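PDB 6ABQ: PadR family transcriptional regulator, which probably binds DNA as a dimer through winged helix-turn-helix domains and regulates transcription in Listeria monocytogenes, apparently in response to a ligand. Local coordinates for residues 24-28 with 29-33; 59-63 with 64-68. One frame throughout, in Å; residues are numbered along the deposited sequence.

Contact 1 of 2, residues 24-28 with 29-33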
ATOM      1  N   GLU B  24      -5.979  -4.193  13.525  1.00 15.55           N
ATOM      2  CA  GLU B  24      -7.416  -4.516  13.490  1.00 16.79           C
ATOM      3  C   GLU B  24      -7.718  -5.925  13.998  1.00 15.22           C
ATOM      4  O   GLU B  24      -8.635  -6.101  14.792  1.00 16.14           O
ATOM      5  CB  GLU B  24      -8.004  -4.295  12.085  1.00 18.87           C
ATOM      6  CG  GLU B  24      -9.485  -4.646  11.937  1.00 20.91           C
ATOM      7  CD  GLU B  24     -10.437  -3.667  12.624  1.00 23.69           C
ATOM      8  OE1 GLU B  24     -10.132  -2.464  12.741  1.00 25.11           O
ATOM      9  OE2 GLU B  24     -11.518  -4.111  13.046  1.00 25.06           O
ATOM     10  N   ARG B  25      -6.942  -6.910  13.543  1.00 13.48           N
ATOM     11  CA  ARG B  25      -7.068  -8.292  14.002  1.00 12.52           C
ATOM     12  C   ARG B  25      -6.754  -8.425  15.504  1.00 11.77           C
ATOM     13  O   ARG B  25      -7.482  -9.117  16.226  1.00 12.46           O
ATOM     14  CB  ARG B  25      -6.188  -9.233  13.158  1.00 11.44           C
ATOM     15  CG  ARG B  25      -6.107 -10.685  13.639  1.00 10.97           C
ATOM     16  CD  ARG B  25      -7.464 -11.387  13.624  1.00 12.66           C
ATOM     17  NE  ARG B  25      -7.427 -12.674  14.311  1.00 12.95           N
ATOM     18  CZ  ARG B  25      -7.581 -12.848  15.625  1.00 13.26           C
ATOM     19  NH1 ARG B  25      -7.797 -11.819  16.436  1.00 13.17           N
ATOM     20  NH2 ARG B  25      -7.523 -14.071  16.133  1.00 14.20           N
ATOM     21  N   ILE B  26      -5.693  -7.756  15.960  1.00 10.94           N
ATOM     22  CA  ILE B  26      -5.310  -7.761  17.386  1.00 10.70           C
ATOM     23  C   ILE B  26      -6.392  -7.109  18.272  1.00 12.30           C
ATOM     24  O   ILE B  26      -6.679  -7.606  19.372  1.00 12.79           O
ATOM     25  CB  ILE B  26      -3.894  -7.154  17.617  1.00 10.12           C
ATOM     26  CG1 ILE B  26      -2.827  -7.954  16.847  1.00  9.16           C
ATOM     27  CG2 ILE B  26      -3.529  -7.144  19.096  1.00 10.39           C
ATOM     28  CD1 ILE B  26      -1.435  -7.330  16.825  1.00  9.35           C
ATOM     29  N   SER B  27      -7.007  -6.035  17.769  1.00 13.68           N
ATOM     30  CA  SER B  27      -8.080  -5.310  18.466  1.00 15.95           C
ATOM     31  C   SER B  27      -9.284  -6.191  18.812  1.00 17.23           C
ATOM     32  O   SER B  27     -10.024  -5.907  19.757  1.00 19.19           O
ATOM     33  CB  SER B  27      -8.573  -4.131  17.619  1.00 17.95           C
ATOM     34  OG  SER B  27      -9.548  -4.543  16.672  1.00 19.11           O
ATOM     35  N   ARG B  28      -9.481  -7.240  18.021  1.00 16.65           N
ATOM     36  CA  ARG B  28     -10.635  -8.119  18.172  1.00 18.53           C
ATOM     37  C   ARG B  28     -10.463  -9.166  19.279  1.00 18.40           C
ATOM     38  O   ARG B  28     -11.444  -9.703  19.786  1.00 20.80           O
ATOM     39  CB  ARG B  28     -10.987  -8.738  16.813  1.00 18.79           C
ATOM     40  CG  ARG B  28     -11.527  -7.683  15.856  1.00 20.41           C
ATOM     41  CD  ARG B  28     -11.692  -8.171  14.426  1.00 20.77           C
ATOM     42  NE  ARG B  28     -12.295  -7.123  13.597  1.00 23.18           N
ATOM     43  CZ  ARG B  28     -12.485  -7.198  12.277  1.00 24.31           C
ATOM     44  NH1 ARG B  28     -12.132  -8.286  11.603  1.00 23.12           N
ATOM     45  NH2 ARG B  28     -13.037  -6.175  11.633  1.00 27.16           N
ATOM     46  N   GLY B  29      -9.209  -9.424  19.657  1.00 16.22           N
ATOM     47  CA  GLY B  29      -8.870 -10.387  20.712  1.00 16.50           C
ATOM     48  C   GLY B  29      -7.415 -10.824  20.648  1.00 14.40           C
ATOM     49  O   GLY B  29      -6.806 -10.808  19.569  1.00 12.84           O
ATOM     50  N   GLU B  30      -6.870 -11.216  21.806  1.00 14.92           N
ATOM     51  CA  GLU B  30      -5.482 -11.696  21.940  1.00 13.86           C
ATOM     52  C   GLU B  30      -5.144 -12.754  20.885  1.00 13.28           C
ATOM     53  O   GLU B  30      -5.907 -13.701  20.668  1.00 14.62           O
ATOM     54  CB  GLU B  30      -5.193 -12.213  23.369  1.00 15.64           C
ATOM     55  CG  GLU B  30      -6.129 -13.319  23.865  1.00 18.19           C
ATOM     56  CD  GLU B  30      -5.729 -13.944  25.193  1.00 20.54           C
ATOM     57  OE1 GLU B  30      -4.822 -13.431  25.880  1.00 20.34           O
ATOM     58  OE2 GLU B  30      -6.348 -14.965  25.570  1.00 23.22           O
ATOM     59  N   THR B  31      -4.010 -12.566  20.216  1.00 11.79           N
ATOM     60  CA  THR B  31      -3.620 -13.432  19.102  1.00 11.46           C
ATOM     61  C   THR B  31      -2.099 -13.477  18.956  1.00 10.98           C
ATOM     62  O   THR B  31      -1.384 -12.693  19.586  1.00 10.78           O
ATOM     63  CB  THR B  31      -4.377 -13.059  17.781  1.00 10.82           C
ATOM     64  OG1 THR B  31      -4.078 -14.006  16.756  1.00 11.01           O
ATOM     65  CG2 THR B  31      -4.069 -11.622  17.296  1.00  9.63           C
ATOM     66  N   TYR B  32      -1.614 -14.409  18.143  1.00 11.36           N
ATOM     67  CA  TYR B  32      -0.178 -14.603  17.941  1.00 11.72           C
ATOM     68  C   TYR B  32       0.181 -14.605  16.459  1.00 11.21           C
ATOM     69  O   TYR B  32      -0.693 -14.779  15.610  1.00 10.88           O
ATOM     70  CB  TYR B  32       0.301 -15.885  18.643  1.00 13.96           C
ATOM     71  CG  TYR B  32      -0.576 -17.098  18.436  1.00 15.38           C
ATOM     72  CD1 TYR B  32      -1.707 -17.312  19.232  1.00 16.25           C
ATOM     73  CD2 TYR B  32      -0.269 -18.044  17.451  1.00 16.47           C
ATOM     74  CE1 TYR B  32      -2.514 -18.423  19.046  1.00 18.27           C
ATOM     75  CE2 TYR B  32      -1.067 -19.164  17.261  1.00 18.40           C
ATOM     76  CZ  TYR B  32      -2.186 -19.349  18.060  1.00 19.35           C
ATOM     77  OH  TYR B  32      -2.981 -20.454  17.877  1.00 21.93           O
ATOM     78  N   GLY B  33       1.466 -14.399  16.165  1.00 11.66           N
ATOM     79  CA  GLY B  33       1.982 -14.313  14.787  1.00 11.76           C
ATOM     80  C   GLY B  33       1.533 -15.375  13.786  1.00 12.46           C
ATOM     81  O   GLY B  33       1.189 -15.038  12.640  1.00 12.05           O
TER
HETATM   82  O   HOH W   1      -8.278 -13.618  18.862  1.00  7.14           O
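Gly29 N donates to Ile26 O (3.1 Å, N-H...O angle 148°), reaching it from above the carbonyl plane rather than along a lone pair, as the chain leaves helix 17-27. Gly29, with positive phi, is the first residue off the helical path; the extended backbone of 30-32 then returns Thr31 to the side of the last turn. The Arg25 chain starts out with CG beside the carbonyl carbon (chi1 173°) and bends at chi2, which brings the guanidinium alongside Gly29 and Thr31: NH1 makes a weak bond to Gly29 O (3.4 Å, 132°), and Thr31 OG1 sits over one face. A water at the guanidinium edge accepts from Arg25 NH2 (2.9 Å) and donates to Glu30 O (3.0 Å). The connection leads to Tyr32, N-cap of helix 33-42, within the winged helix-turn-helix fold of PadR regulators. Glu35 of that helix takes both a salt bridge from Arg25 NH2 and a hydrogen bond with Thr31 OG1. On the apolar side Thr31 CG2 meets Ile26 CG1 at 3.9 Å, the two side chains crossing near a right angle. Facing the second subunit, Arg28 NH2 forms a salt bridge with Glu24 OE2 (2.9 Å), while Arg28 NH1 hydrogen-bonds to Ala114 O of that subunit.

Contact 2 of 2, residues 59-63 with 64-68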
ATOM      1  N   ARG B  59       7.898  -4.187  15.074  1.00 15.90           N
ATOM      2  CA  ARG B  59       7.679  -2.766  14.788  1.00 16.62           C
ATOM      3  C   ARG B  59       6.580  -2.165  15.676  1.00 15.93           C
ATOM      4  O   ARG B  59       6.750  -1.067  16.219  1.00 16.71           O
ATOM      5  CB  ARG B  59       7.377  -2.537  13.303  1.00 17.21           C
ATOM      6  CG  ARG B  59       7.256  -1.066  12.932  1.00 18.39           C
ATOM      7  CD  ARG B  59       7.267  -0.861  11.429  1.00 19.63           C
ATOM      8  NE  ARG B  59       5.943  -1.021  10.826  1.00 19.15           N
ATOM      9  CZ  ARG B  59       5.653  -1.825   9.798  1.00 19.33           C
ATOM     10  NH1 ARG B  59       6.582  -2.580   9.229  1.00 19.92           N
ATOM     11  NH2 ARG B  59       4.409  -1.865   9.336  1.00 19.25           N
ATOM     12  N   LEU B  60       5.477  -2.907  15.818  1.00 14.79           N
ATOM     13  CA  LEU B  60       4.347  -2.522  16.672  1.00 14.43           C
ATOM     14  C   LEU B  60       4.710  -2.352  18.145  1.00 14.62           C
ATOM     15  O   LEU B  60       4.223  -1.416  18.789  1.00 15.18           O
ATOM     16  CB  LEU B  60       3.186  -3.505  16.523  1.00 13.58           C
ATOM     17  CG  LEU B  60       2.460  -3.553  15.177  1.00 13.77           C
ATOM     18  CD1 LEU B  60       1.369  -4.614  15.228  1.00 13.21           C
ATOM     19  CD2 LEU B  60       1.900  -2.197  14.797  1.00 14.78           C
ATOM     20  N   GLU B  61       5.551  -3.249  18.662  1.00 14.49           N
ATOM     21  CA  GLU B  61       6.102  -3.132  20.021  1.00 15.15           C
ATOM     22  C   GLU B  61       6.878  -1.831  20.183  1.00 16.49           C
ATOM     23  O   GLU B  61       6.658  -1.094  21.141  1.00 17.21           O
ATOM     24  CB  GLU B  61       7.052  -4.291  20.341  1.00 15.27           C
ATOM     25  CG  GLU B  61       6.395  -5.645  20.539  1.00 14.35           C
ATOM     26  CD  GLU B  61       7.404  -6.748  20.789  1.00 14.84           C
ATOM     27  OE1 GLU B  61       8.610  -6.468  20.929  1.00 16.04           O
ATOM     28  OE2 GLU B  61       6.991  -7.913  20.850  1.00 14.31           O
ATOM     29  N   LYS B  62       7.787  -1.575  19.242  1.00 17.10           N
ATOM     30  CA  LYS B  62       8.638  -0.383  19.250  1.00 18.73           C
ATOM     31  C   LYS B  62       7.810   0.896  19.124  1.00 19.05           C
ATOM     32  O   LYS B  62       8.152   1.915  19.721  1.00 20.40           O
ATOM     33  CB  LYS B  62       9.732  -0.482  18.178  1.00 19.65           C
ATOM     34  CG  LYS B  62      10.787  -1.522  18.524  1.00 20.18           C
ATOM     35  CD  LYS B  62      11.724  -1.875  17.379  1.00 21.17           C
ATOM     36  CE  LYS B  62      12.701  -2.948  17.839  1.00 21.98           C
ATOM     37  NZ  LYS B  62      13.771  -3.269  16.861  1.00 23.62           N
ATOM     38  N   LYS B  63       6.701   0.809  18.393  1.00 18.09           N
ATOM     39  CA  LYS B  63       5.695   1.872  18.314  1.00 18.52           C
ATOM     40  C   LYS B  63       4.884   2.046  19.611  1.00 18.53           C
ATOM     41  O   LYS B  63       4.219   3.062  19.793  1.00 19.43           O
ATOM     42  CB  LYS B  63       4.763   1.634  17.125  1.00 17.92           C
ATOM     43  CG  LYS B  63       5.350   1.988  15.766  1.00 18.76           C
ATOM     44  CD  LYS B  63       4.278   2.078  14.691  1.00 18.84           C
ATOM     45  CE  LYS B  63       4.893   2.463  13.354  1.00 20.11           C
ATOM     46  NZ  LYS B  63       3.857   2.785  12.332  1.00 20.83           N
ATOM     47  N   GLY B  64       4.948   1.056  20.504  1.00 17.85           N
ATOM     48  CA  GLY B  64       4.264   1.108  21.798  1.00 18.22           C
ATOM     49  C   GLY B  64       2.781   0.804  21.714  1.00 17.67           C
ATOM     50  O   GLY B  64       2.011   1.214  22.585  1.00 18.53           O
ATOM     51  N   LEU B  65       2.396   0.056  20.681  1.00 16.56           N
ATOM     52  CA  LEU B  65       0.987  -0.182  20.337  1.00 16.39           C
ATOM     53  C   LEU B  65       0.400  -1.513  20.834  1.00 15.68           C
ATOM     54  O   LEU B  65      -0.821  -1.730  20.747  1.00 15.95           O
ATOM     55  CB  LEU B  65       0.786  -0.048  18.811  1.00 16.19           C
ATOM     56  CG  LEU B  65       1.326   1.196  18.086  1.00 17.16           C
ATOM     57  CD1 LEU B  65       1.040   1.086  16.600  1.00 17.19           C
ATOM     58  CD2 LEU B  65       0.793   2.517  18.639  1.00 18.65           C
ATOM     59  N   VAL B  66       1.263  -2.394  21.344  1.00 15.10           N
ATOM     60  CA  VAL B  66       0.863  -3.757  21.726  1.00 14.56           C
ATOM     61  C   VAL B  66       1.396  -4.179  23.090  1.00 15.11           C
ATOM     62  O   VAL B  66       2.429  -3.696  23.545  1.00 15.63           O
ATOM     63  CB  VAL B  66       1.245  -4.838  20.665  1.00 13.45           C
ATOM     64  CG1 VAL B  66       0.391  -4.714  19.407  1.00 13.28           C
ATOM     65  CG2 VAL B  66       2.738  -4.814  20.331  1.00 13.29           C
ATOM     66  N   GLU B  67       0.666  -5.100  23.718  1.00 15.30           N
ATOM     67  CA  GLU B  67       1.033  -5.702  24.992  1.00 16.13           C
ATOM     68  C   GLU B  67       1.238  -7.205  24.801  1.00 15.47           C
ATOM     69  O   GLU B  67       0.481  -7.849  24.070  1.00 14.82           O
ATOM     70  CB  GLU B  67      -0.042  -5.406  26.031  1.00 17.58           C
ATOM     71  CG  GLU B  67      -0.188  -3.911  26.294  1.00 18.57           C
ATOM     72  CD  GLU B  67      -1.207  -3.562  27.358  1.00 20.47           C
ATOM     73  OE1 GLU B  67      -1.341  -4.298  28.356  1.00 21.51           O
ATOM     74  OE2 GLU B  67      -1.867  -2.515  27.202  1.00 21.27           O
ATOM     75  N   ILE B  68       2.279  -7.747  25.432  1.00 15.94           N
ATOM     76  CA  ILE B  68       2.741  -9.104  25.142  1.00 15.51           C
ATOM     77  C   ILE B  68       2.621 -10.046  26.350  1.00 16.80           C
ATOM     78  O   ILE B  68       3.183  -9.782  27.413  1.00 18.18           O
ATOM     79  CB  ILE B  68       4.196  -9.134  24.586  1.00 15.27           C
ATOM     80  CG1 ILE B  68       4.401  -8.121  23.452  1.00 14.47           C
ATOM     81  CG2 ILE B  68       4.563 -10.524  24.076  1.00 14.95           C
ATOM     82  CD1 ILE B  68       5.207  -6.896  23.840  1.00 15.34           C
TER
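Leu60 and Leu65 cross at about a right angle, CD2 of Leu60 meeting CD1 of Leu65 at 3.8 Å. Lys63 also meets Leu65, obliquely: its CB lies 3.6 Å from Leu65 CG, so aliphatic carbon does the touching while the extended chain carries NZ off to a salt bridge with Glu19. Val66 turns its CB toward the helix, and its chi1 of -71° puts CG2 between the backbone N and the carbonyl carbon, from where it meets Glu61 N at 3.6 Å. Glu61, extended beyond CG, runs across Ile68 nearly perpendicularly; Ile68 CD1 packs 3.7 Å from Glu61 CG and lies close to the carboxylate, whose OE2 is hydrogen-bonded to Tyr82 OH. The turn itself is a Schellman motif: Leu65 N bonds Leu60 O almost straight (3.0 Å, 169°), and Gly64 N, above the carbonyl plane, bonds Glu61 O (2.8 Å, 140°), with Gly64 at positive phi. The motif joins helix 50-62, which occupies the recognition-helix position of the winged helix-turn-helix, to the first wing strand, 66-72. Leu60 and Leu65 both pack on Leu23 of helix 17-27, Leu65 also touches Glu91 of helix 86-110, and Val66 and Ile68 lean on Tyr82 of strand 78-84.

Overall arrangement
Contacts 1 and 2 both lie where a helix ends at a glycine of positive phi, but only contact 2 has the two backbone bonds of a Schellman motif. Contact 1 leads from helix to helix, and polar groups do most of its work: arginine, water and Glu35 link the turn to helix 33-42, and its outer edge reaches the second subunit. Contact 2 leads from helix to wing strand through mainly aliphatic packing; no other chain touches it. Contact 1 lies nearer the chain centre (about 9 Å, centre to centre, against 13 Å); four of eight touching residues are exposed in contact 2, one of seven in contact 1. Their buried sides meet where Ile26 CD1 packs on Val66 CG1 (4.1 Å) and Leu60 CD1 (4.2 Å).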